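Local coordinates for protein NEQ263 (Nanoarchaeum equitans Kin4-M, PDB 5BN3) that forms, together with NeqA, the core complex of an archaeal ATP synthase and probably binds adenine nucleotide, at residues A144-R149 against I384-Y389; T113-I118 against I314-D319; I73-G78 against P196-Y201. One frame throughout, in Å; residues are numbered along the deposited sequence.

Contact 1 (A144-R149 against I384-Y389)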
loop_
_atom_site.group_PDB
_atom_site.type_symbol
_atom_site.label_atom_id
_atom_site.label_comp_id
_atom_site.label_asym_id
_atom_site.label_seq_id
_atom_site.Cartn_x
_atom_site.Cartn_y
_atom_site.Cartn_z
ATOM N N ALA B 144 33.633 -0.925 -9.495
ATOM C CA ALA B 144 33.650 -1.827 -10.644
ATOM C C ALA B 144 34.941 -1.688 -11.439
ATOM O O ALA B 144 35.502 -2.679 -11.906
ATOM C CB ALA B 144 32.468 -1.548 -11.536
ATOM N N LEU B 145 35.392 -0.448 -11.603
ATOM C CA LEU B 145 36.617 -0.156 -12.342
ATOM C C LEU B 145 37.855 -0.668 -11.618
ATOM O O LEU B 145 38.782 -1.174 -12.248
ATOM C CB LEU B 145 36.741 1.349 -12.598
ATOM C CG LEU B 145 35.800 1.916 -13.660
ATOM C CD1 LEU B 145 35.927 3.427 -13.759
ATOM C CD2 LEU B 145 36.115 1.275 -14.991
ATOM N N GLN B 146 37.871 -0.535 -10.295
ATOM C CA GLN B 146 38.991 -1.033 -9.501
ATOM C C GLN B 146 39.058 -2.560 -9.565
ATOM O O GLN B 146 40.142 -3.143 -9.585
ATOM C CB GLN B 146 38.891 -0.548 -8.047
ATOM C CG GLN B 146 40.093 -0.937 -7.190
ATOM C CD GLN B 146 40.086 -0.284 -5.820
ATOM O OE1 GLN B 146 39.139 0.409 -5.453
ATOM N NE2 GLN B 146 41.154 -0.502 -5.056
ATOM N N ILE B 147 37.893 -3.202 -9.612
ATOM C CA ILE B 147 37.828 -4.651 -9.770
ATOM C C ILE B 147 38.323 -5.058 -11.157
ATOM O O ILE B 147 39.185 -5.927 -11.283
ATOM C CB ILE B 147 36.392 -5.176 -9.560
ATOM C CG1 ILE B 147 36.020 -5.135 -8.075
ATOM C CG2 ILE B 147 36.256 -6.592 -10.082
ATOM C CD1 ILE B 147 34.552 -5.433 -7.808
ATOM N N ALA B 148 37.779 -4.420 -12.190
ATOM C CA ALA B 148 38.156 -4.718 -13.570
ATOM C C ALA B 148 39.653 -4.535 -13.815
ATOM O O ALA B 148 40.267 -5.301 -14.560
ATOM C CB ALA B 148 37.354 -3.857 -14.527
ATOM N N ARG B 149 40.231 -3.516 -13.185
ATOM C CA ARG B 149 41.655 -3.217 -13.324
ATOM C C ARG B 149 42.535 -4.383 -12.872
ATOM O O ARG B 149 43.613 -4.605 -13.423
ATOM C CB ARG B 149 42.008 -1.959 -12.519
ATOM C CG ARG B 149 43.410 -1.414 -12.771
ATOM C CD ARG B 149 43.873 -0.520 -11.629
ATOM N NE ARG B 149 42.868 0.474 -11.261
ATOM C CZ ARG B 149 42.682 0.924 -10.024
ATOM N NH1 ARG B 149 43.434 0.470 -9.031
ATOM N NH2 ARG B 149 41.742 1.825 -9.777
ATOM N N ILE B 384 38.443 -2.245 5.732
ATOM C CA ILE B 384 37.547 -1.858 4.646
ATOM C C ILE B 384 38.077 -0.639 3.894
ATOM O O ILE B 384 38.172 -0.656 2.667
ATOM C CB ILE B 384 36.120 -1.569 5.165
ATOM C CG1 ILE B 384 35.532 -2.820 5.823
ATOM C CG2 ILE B 384 35.221 -1.101 4.035
ATOM C CD1 ILE B 384 34.132 -2.619 6.366
ATOM N N LYS B 385 38.418 0.413 4.635
ATOM C CA LYS B 385 38.944 1.639 4.039
ATOM C C LYS B 385 40.240 1.335 3.292
ATOM O O LYS B 385 41.161 0.726 3.842
ATOM C CB LYS B 385 39.177 2.706 5.116
ATOM C CG LYS B 385 39.553 4.084 4.571
ATOM C CD LYS B 385 39.717 5.110 5.693
ATOM C CE LYS B 385 40.184 6.462 5.162
ATOM N NZ LYS B 385 39.139 7.175 4.378
ATOM N N GLN B 386 40.293 1.753 2.032
ATOM C CA GLN B 386 41.391 1.406 1.138
ATOM C C GLN B 386 41.361 2.334 -0.072
ATOM O O GLN B 386 40.286 2.683 -0.559
ATOM C CB GLN B 386 41.250 -0.056 0.699
ATOM C CG GLN B 386 42.218 -0.505 -0.381
ATOM C CD GLN B 386 41.987 -1.941 -0.806
ATOM O OE1 GLN B 386 41.378 -2.729 -0.079
ATOM N NE2 GLN B 386 42.472 -2.289 -1.991
ATOM N N ASP B 387 42.530 2.739 -0.558
ATOM C CA ASP B 387 42.590 3.671 -1.683
ATOM C C ASP B 387 42.126 3.037 -2.997
ATOM O O ASP B 387 42.272 1.832 -3.211
ATOM C CB ASP B 387 44.001 4.238 -1.849
ATOM C CG ASP B 387 44.051 5.393 -2.830
ATOM O OD1 ASP B 387 44.254 5.144 -4.039
ATOM O OD2 ASP B 387 43.876 6.552 -2.398
ATOM N N TYR B 388 41.565 3.870 -3.870
ATOM C CA TYR B 388 41.099 3.452 -5.189
ATOM C C TYR B 388 42.232 2.877 -6.039
ATOM O O TYR B 388 42.001 2.056 -6.929
ATOM C CB TYR B 388 40.449 4.652 -5.885
ATOM C CG TYR B 388 40.030 4.426 -7.319
ATOM C CD1 TYR B 388 39.139 3.420 -7.656
ATOM C CD2 TYR B 388 40.498 5.249 -8.332
ATOM C CE1 TYR B 388 38.747 3.224 -8.968
ATOM C CE2 TYR B 388 40.109 5.063 -9.643
ATOM C CZ TYR B 388 39.234 4.050 -9.955
ATOM O OH TYR B 388 38.843 3.856 -11.259
ATOM N N TYR B 389 43.459 3.305 -5.755
ATOM C CA TYR B 389 44.619 2.842 -6.511
ATOM C C TYR B 389 45.489 1.878 -5.714
ATOM O O TYR B 389 46.622 1.586 -6.100
ATOM C CB TYR B 389 45.448 4.034 -6.992
ATOM C CG TYR B 389 44.716 4.899 -7.984
ATOM C CD1 TYR B 389 44.366 4.404 -9.229
ATOM C CD2 TYR B 389 44.377 6.208 -7.679
ATOM C CE1 TYR B 389 43.695 5.183 -10.138
ATOM C CE2 TYR B 389 43.707 6.999 -8.588
ATOM C CZ TYR B 389 43.370 6.480 -9.816
ATOM O OH TYR B 389 42.702 7.257 -10.730
HETATM O O HOH W 1 45.914 -0.877 -8.082
#

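Contact 2 (T113-I118 against I314-D319)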
loop_
_atom_site.group_PDB
_atom_site.type_symbol
_atom_site.label_atom_id
_atom_site.label_comp_id
_atom_site.label_asym_id
_atom_site.label_seq_id
_atom_site.Cartn_x
_atom_site.Cartn_y
_atom_site.Cartn_z
ATOM N N THR B 113 40.914 -9.434 -6.365
ATOM C CA THR B 113 40.621 -8.056 -6.732
ATOM C C THR B 113 41.630 -7.100 -6.124
ATOM O O THR B 113 41.816 -5.990 -6.619
ATOM C CB THR B 113 39.209 -7.643 -6.267
ATOM O OG1 THR B 113 39.158 -7.622 -4.835
ATOM C CG2 THR B 113 38.173 -8.621 -6.791
ATOM N N GLY B 114 42.274 -7.531 -5.043
ATOM C CA GLY B 114 43.198 -6.677 -4.320
ATOM C C GLY B 114 42.474 -5.813 -3.306
ATOM O O GLY B 114 43.083 -4.986 -2.626
ATOM N N ILE B 115 41.163 -6.014 -3.214
ATOM C CA ILE B 115 40.319 -5.268 -2.289
ATOM C C ILE B 115 39.975 -6.147 -1.086
ATOM O O ILE B 115 39.296 -7.163 -1.231
ATOM C CB ILE B 115 39.028 -4.805 -2.997
ATOM C CG1 ILE B 115 39.377 -3.983 -4.245
ATOM C CG2 ILE B 115 38.152 -4.000 -2.054
ATOM C CD1 ILE B 115 38.217 -3.790 -5.205
ATOM N N SER B 116 40.440 -5.750 0.097
ATOM C CA SER B 116 40.306 -6.566 1.305
ATOM C C SER B 116 38.864 -6.911 1.660
ATOM O O SER B 116 38.558 -8.055 1.989
ATOM C CB SER B 116 40.966 -5.866 2.493
ATOM O OG SER B 116 42.331 -5.609 2.238
ATOM N N SER B 117 37.986 -5.916 1.596
ATOM C CA SER B 117 36.580 -6.105 1.942
ATOM C C SER B 117 35.878 -7.111 1.030
ATOM O O SER B 117 34.821 -7.640 1.375
ATOM C CB SER B 117 35.844 -4.765 1.937
ATOM O OG SER B 117 36.008 -4.087 0.706
ATOM N N ILE B 118 36.475 -7.379 -0.129
ATOM C CA ILE B 118 35.970 -8.407 -1.035
ATOM C C ILE B 118 36.738 -9.723 -0.882
ATOM O O ILE B 118 36.145 -10.764 -0.606
ATOM C CB ILE B 118 36.058 -7.947 -2.506
ATOM C CG1 ILE B 118 35.067 -6.809 -2.773
ATOM C CG2 ILE B 118 35.789 -9.110 -3.450
ATOM C CD1 ILE B 118 35.114 -6.277 -4.196
ATOM N N ILE B 314 34.411 6.364 4.157
ATOM C CA ILE B 314 35.018 5.062 3.901
ATOM C C ILE B 314 34.799 4.649 2.448
ATOM O O ILE B 314 33.660 4.450 2.023
ATOM C CB ILE B 314 34.431 3.961 4.812
ATOM C CG1 ILE B 314 34.568 4.343 6.289
ATOM C CG2 ILE B 314 35.101 2.622 4.530
ATOM C CD1 ILE B 314 35.994 4.513 6.754
ATOM N N TYR B 315 35.887 4.550 1.686
ATOM C CA TYR B 315 35.860 3.878 0.388
ATOM C C TYR B 315 36.751 2.643 0.460
ATOM O O TYR B 315 37.856 2.704 1.000
ATOM C CB TYR B 315 36.322 4.792 -0.763
ATOM C CG TYR B 315 36.424 4.043 -2.079
ATOM C CD1 TYR B 315 37.605 3.414 -2.456
ATOM C CD2 TYR B 315 35.330 3.936 -2.928
ATOM C CE1 TYR B 315 37.695 2.709 -3.638
ATOM C CE2 TYR B 315 35.414 3.235 -4.117
ATOM C CZ TYR B 315 36.598 2.625 -4.467
ATOM O OH TYR B 315 36.685 1.924 -5.650
ATOM N N PRO B 316 36.276 1.514 -0.083
ATOM C CA PRO B 316 34.934 1.355 -0.653
ATOM C C PRO B 316 33.905 1.063 0.431
ATOM O O PRO B 316 34.194 0.301 1.353
ATOM C CB PRO B 316 35.092 0.149 -1.579
ATOM C CG PRO B 316 36.180 -0.659 -0.944
ATOM C CD PRO B 316 37.121 0.326 -0.308
ATOM N N PRO B 317 32.709 1.660 0.321
ATOM C CA PRO B 317 31.706 1.573 1.387
ATOM C C PRO B 317 30.929 0.259 1.365
ATOM O O PRO B 317 29.696 0.275 1.305
ATOM C CB PRO B 317 30.777 2.744 1.071
ATOM C CG PRO B 317 30.831 2.850 -0.424
ATOM C CD PRO B 317 32.236 2.466 -0.822
ATOM N N ILE B 318 31.642 -0.860 1.444
ATOM C CA ILE B 318 31.026 -2.182 1.378
ATOM C C ILE B 318 30.505 -2.680 2.728
ATOM O O ILE B 318 31.258 -2.772 3.703
ATOM C CB ILE B 318 32.013 -3.220 0.798
ATOM C CG1 ILE B 318 32.298 -2.909 -0.673
ATOM C CG2 ILE B 318 31.462 -4.627 0.935
ATOM C CD1 ILE B 318 33.269 -3.872 -1.329
ATOM N N ASP B 319 29.214 -2.998 2.775
ATOM C CA ASP B 319 28.604 -3.627 3.943
ATOM C C ASP B 319 29.050 -5.086 3.996
ATOM O O ASP B 319 28.615 -5.904 3.184
ATOM C CB ASP B 319 27.074 -3.530 3.850
ATOM C CG ASP B 319 26.369 -3.942 5.137
ATOM O OD1 ASP B 319 26.772 -4.943 5.771
ATOM O OD2 ASP B 319 25.388 -3.263 5.512
#

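Contact 3 (I73-G78 against P196-Y201)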
loop_
_atom_site.group_PDB
_atom_site.type_symbol
_atom_site.label_atom_id
_atom_site.label_comp_id
_atom_site.label_asym_id
_atom_site.label_seq_id
_atom_site.Cartn_x
_atom_site.Cartn_y
_atom_site.Cartn_z
ATOM N N ILE B 73 33.910 0.578 -29.996
ATOM C CA ILE B 73 32.758 1.090 -29.262
ATOM C C ILE B 73 31.525 1.028 -30.163
ATOM O O ILE B 73 31.562 1.470 -31.315
ATOM C CB ILE B 73 32.983 2.543 -28.804
ATOM C CG1 ILE B 73 34.221 2.626 -27.906
ATOM C CG2 ILE B 73 31.767 3.066 -28.059
ATOM C CD1 ILE B 73 34.539 4.028 -27.428
ATOM N N PHE B 74 30.438 0.475 -29.636
ATOM C CA PHE B 74 29.246 0.201 -30.436
ATOM C C PHE B 74 27.994 0.677 -29.708
ATOM O O PHE B 74 28.038 0.931 -28.503
ATOM C CB PHE B 74 29.150 -1.304 -30.720
ATOM C CG PHE B 74 30.404 -1.892 -31.321
ATOM C CD1 PHE B 74 31.474 -2.260 -30.515
ATOM C CD2 PHE B 74 30.509 -2.079 -32.690
ATOM C CE1 PHE B 74 32.628 -2.791 -31.066
ATOM C CE2 PHE B 74 31.661 -2.613 -33.247
ATOM C CZ PHE B 74 32.720 -2.967 -32.435
ATOM N N ASN B 75 26.880 0.804 -30.426
ATOM C CA ASN B 75 25.610 1.098 -29.761
ATOM C C ASN B 75 24.945 -0.181 -29.252
ATOM O O ASN B 75 25.544 -1.256 -29.300
ATOM C CB ASN B 75 24.658 1.915 -30.650
ATOM C CG ASN B 75 24.199 1.160 -31.893
ATOM O OD1 ASN B 75 24.418 -0.043 -32.033
ATOM N ND2 ASN B 75 23.544 1.875 -32.802
ATOM N N GLY B 76 23.708 -0.068 -28.778
ATOM C CA GLY B 76 23.006 -1.214 -28.226
ATOM C C GLY B 76 22.675 -2.295 -29.238
ATOM O O GLY B 76 22.389 -3.434 -28.865
ATOM N N PHE B 77 22.708 -1.943 -30.521
ATOM C CA PHE B 77 22.415 -2.907 -31.577
ATOM C C PHE B 77 23.687 -3.579 -32.091
ATOM O O PHE B 77 23.630 -4.465 -32.946
ATOM C CB PHE B 77 21.676 -2.225 -32.731
ATOM C CG PHE B 77 20.353 -1.631 -32.339
ATOM C CD1 PHE B 77 19.279 -2.448 -32.021
ATOM C CD2 PHE B 77 20.177 -0.255 -32.304
ATOM C CE1 PHE B 77 18.055 -1.905 -31.665
ATOM C CE2 PHE B 77 18.956 0.295 -31.949
ATOM C CZ PHE B 77 17.894 -0.533 -31.629
ATOM N N GLY B 78 24.833 -3.157 -31.567
ATOM C CA GLY B 78 26.107 -3.707 -31.998
ATOM C C GLY B 78 26.673 -2.993 -33.212
ATOM O O GLY B 78 27.648 -3.449 -33.814
ATOM N N PRO B 196 13.511 2.025 -26.170
ATOM C CA PRO B 196 13.613 0.938 -25.193
ATOM C C PRO B 196 14.115 -0.364 -25.812
ATOM O O PRO B 196 14.712 -1.167 -25.098
ATOM C CB PRO B 196 12.173 0.775 -24.684
ATOM C CG PRO B 196 11.316 1.394 -25.735
ATOM C CD PRO B 196 12.130 2.517 -26.307
ATOM N N ILE B 197 13.882 -0.571 -27.106
ATOM C CA ILE B 197 14.372 -1.773 -27.776
ATOM C C ILE B 197 15.907 -1.805 -27.842
ATOM O O ILE B 197 16.512 -2.872 -27.748
ATOM C CB ILE B 197 13.743 -1.954 -29.188
ATOM C CG1 ILE B 197 14.019 -3.354 -29.739
ATOM C CG2 ILE B 197 14.258 -0.907 -30.161
ATOM C CD1 ILE B 197 13.226 -4.438 -29.059
ATOM N N GLU B 198 16.539 -0.641 -27.982
ATOM C CA GLU B 198 18.000 -0.588 -27.995
ATOM C C GLU B 198 18.558 -0.883 -26.606
ATOM O O GLU B 198 19.606 -1.518 -26.465
ATOM C CB GLU B 198 18.511 0.772 -28.486
ATOM C CG GLU B 198 20.037 0.842 -28.530
ATOM C CD GLU B 198 20.580 2.160 -29.048
ATOM O OE1 GLU B 198 19.798 2.983 -29.573
ATOM O OE2 GLU B 198 21.807 2.369 -28.931
ATOM N N LYS B 199 17.850 -0.419 -25.582
ATOM C CA LYS B 199 18.282 -0.623 -24.205
ATOM C C LYS B 199 18.280 -2.099 -23.811
ATOM O O LYS B 199 19.229 -2.579 -23.197
ATOM C CB LYS B 199 17.414 0.189 -23.236
ATOM C CG LYS B 199 17.658 1.698 -23.284
ATOM C CD LYS B 199 17.015 2.396 -22.086
ATOM C CE LYS B 199 17.209 3.907 -22.137
ATOM N NZ LYS B 199 16.250 4.580 -23.053
ATOM N N ILE B 200 17.221 -2.822 -24.162
ATOM C CA ILE B 200 17.137 -4.229 -23.767
ATOM C C ILE B 200 17.992 -5.141 -24.646
ATOM O O ILE B 200 18.308 -6.265 -24.256
ATOM C CB ILE B 200 15.681 -4.757 -23.704
ATOM C CG1 ILE B 200 15.053 -4.802 -25.097
ATOM C CG2 ILE B 200 14.843 -3.922 -22.738
ATOM C CD1 ILE B 200 13.912 -5.798 -25.203
ATOM N N TYR B 201 18.368 -4.658 -25.828
ATOM C CA TYR B 201 19.266 -5.405 -26.706
ATOM C C TYR B 201 20.733 -5.238 -26.311
ATOM O O TYR B 201 21.567 -6.081 -26.637
ATOM C CB TYR B 201 19.063 -4.997 -28.172
ATOM C CG TYR B 201 17.920 -5.711 -28.858
ATOM C CD1 TYR B 201 17.015 -6.473 -28.134
ATOM C CD2 TYR B 201 17.760 -5.640 -30.235
ATOM C CE1 TYR B 201 15.974 -7.132 -28.760
ATOM C CE2 TYR B 201 16.725 -6.298 -30.870
ATOM C CZ TYR B 201 15.836 -7.042 -30.128
ATOM O OH TYR B 201 14.802 -7.699 -30.755
#

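Contact 1 (A144-R149 against I384-Y389)
Leu-145 sets its CB 3.5 Å from OH of Tyr-388, the first touch of helix 140-151 on the loop between helices 367-384 and 394-408. Its side chain also packs on helix 166-178, from which Glu-175 takes a weak hydrogen bond from the Tyr-388 hydroxyl.

One residue on, Gln-146 reaches straight out: CG is anti to the backbone N (chi1 -175°) and the chain stays extended beyond it. Its NE2 gives the carbonyl O of Asp-387 a hydrogen bond of 3.2 Å, weak because the angle at the hydrogen is only 135°. OE1 has its stronger partner outside the two segments, the hydroxyl of Tyr-315. Nearer its backbone, Gln-146 CB lies 3.9 Å from CE1 of the Tyr-388 ring.

Helix 140-151 follows strand 131-134 in the strand-loop-helix order that opens a P-loop nucleotide-binding domain, whereas residues 384-389 belong to the C-terminal domain of V- and A-type ATP synthases; the contact thus links the nucleotide-binding and C-terminal family regions.

Arg-149 makes the stronger polar contact. NH1 and NH2 both donate to the carbonyl O of Tyr-388, at 3.0 and 2.9 Å, and that oxygen lies in the guanidinium plane. NH1 arrives in the carbonyl plane on a lone pair, while NH2 stands above that plane. The same NH2 sits 3.3 Å above the centre of the Tyr-388 ring, a cation-pi contact with the guanidinium nearly perpendicular to the ring (86°). Over one guanidinium face lies CD1 of Tyr-389. The backbone N of Tyr-389 donates to Asp-387 OD1 at 2.6 Å, closing an Asx turn. A water accepts from Arg-149 NH1 and donates weakly to the carbonyl O of Tyr-389.

Contact 2 (T113-I118 against I314-D319)
Ser-117 and Ile-318 meet at the tightest point of a small, buried contact, with OG of the serine 3.4 Å from CD1 of the isoleucine. Their CA atoms, 6.8 Å apart, are also the nearest pair across the two segments. The serine hydroxyl lies between its own backbone N and carbonyl carbon (chi1 54°), and its CB points toward residues 314-319. Ile-318 extends its CG1 branch past the hydroxyl, and the same CD1 comes within 3.7 Å of CG1 of Ile-118. These two isoleucine side chains cross at about a right angle. The one CD1 methyl touches both Ser-117 and Ile-118 of the short helix 116-119.

The packing is looser around Pro-316. Its CG is 3.8 Å from OG of Ser-117 and 4.0 Å from CG2 of Ile-115, whose side chain runs antiparallel alongside the proline ring. All five touching residues are buried, so the contrast is between closer and looser packing, van der Waals throughout; the flanking Tyr-315 and Asp-319 are partly exposed.

Turns shape both partners. Thr-113 OG1 accepts from the backbone N of Ile-115 in an ST turn; Ile-115 is at the N-cap position of the helix. Opposite it, the peptide bond before Pro-316 is cis, and Pro-316 CB sits 3.9 Å above the centre of the Tyr-315 ring, the aromatic-on-proline packing familiar from cis-prolyl bonds. Pro-317 then centres an inverse gamma turn.

Within the nucleotide-binding domain, Ile-115 and Ile-118 also rest on Ile-147 of helix 140-151, while Pro-317 turns to Leu-309 of helix 307-311. Asp-319 makes a backbone hydrogen bond to Val-304, tying the loop to strand 301-304.

Contact 3 (I73-G78 against P196-Y201)
Gly-76 and Glu-198 bring their CA atoms within 5.1 Å where the type I turn from Asn-75 to Gly-78 meets the first turns of helix 196-215. A CB on Gly-76 would fall 2.5 Å from the carbonyl O of Glu-198, a clash, consistent with a glycine here.

Glu-198 keeps CG anti to the backbone N (chi1 -179°) and runs extended beside the turn. Its OE2 accepts from Gly-76 N at 3.1 Å in a nearly straight bond (164°), met on the anti side of the carboxylate. The aliphatic part lies on the Phe-77 ring: CG sits over the face, 4.1 Å from the ring centre, in a CH-pi contact. At the rim, Ile-197 CG2 stands in the ring plane, 3.9 Å from Phe-77 CZ, and Tyr-201 CD2 also approaches the edge. An alanine in place of Glu-198 would probably leave Gly-76 N without its acceptor and the Phe-77 face without its CH-pi partner.

Asn-75 OD1 receives Phe-77 N in an Asx turn and also bonds Glu-79 N. Strand 73-75 pairs in parallel with strand 185-190, and helix 196-215 connects the latter to the parallel strand 220-226, with strand 156-162 lying between them, a beta-alpha-beta crossover characteristic of the P-loop alpha/beta fold.

Contacts 1 and 2 form one neighbourhood, their centres 7 Å apart. Gln-386 of contact 1 bridges them: its backbone N lies 2.8 Å from the carbonyl O of Tyr-315, and its NE2, which also bonds the carbonyl O of Glu-390, is equally close to the carbonyl O of Gly-114; both bridging pairs are probable hydrogen bonds. Contact 3 stands apart, its centre about 28 Å from that of contact 1 and 32 Å from that of contact 2. All three lie away from Arg-326, seen to bind ADP in a structure of this protein, though none is bound to this chain here, and the side chain of Tyr-201 is about 13 Å from a magnesium ion.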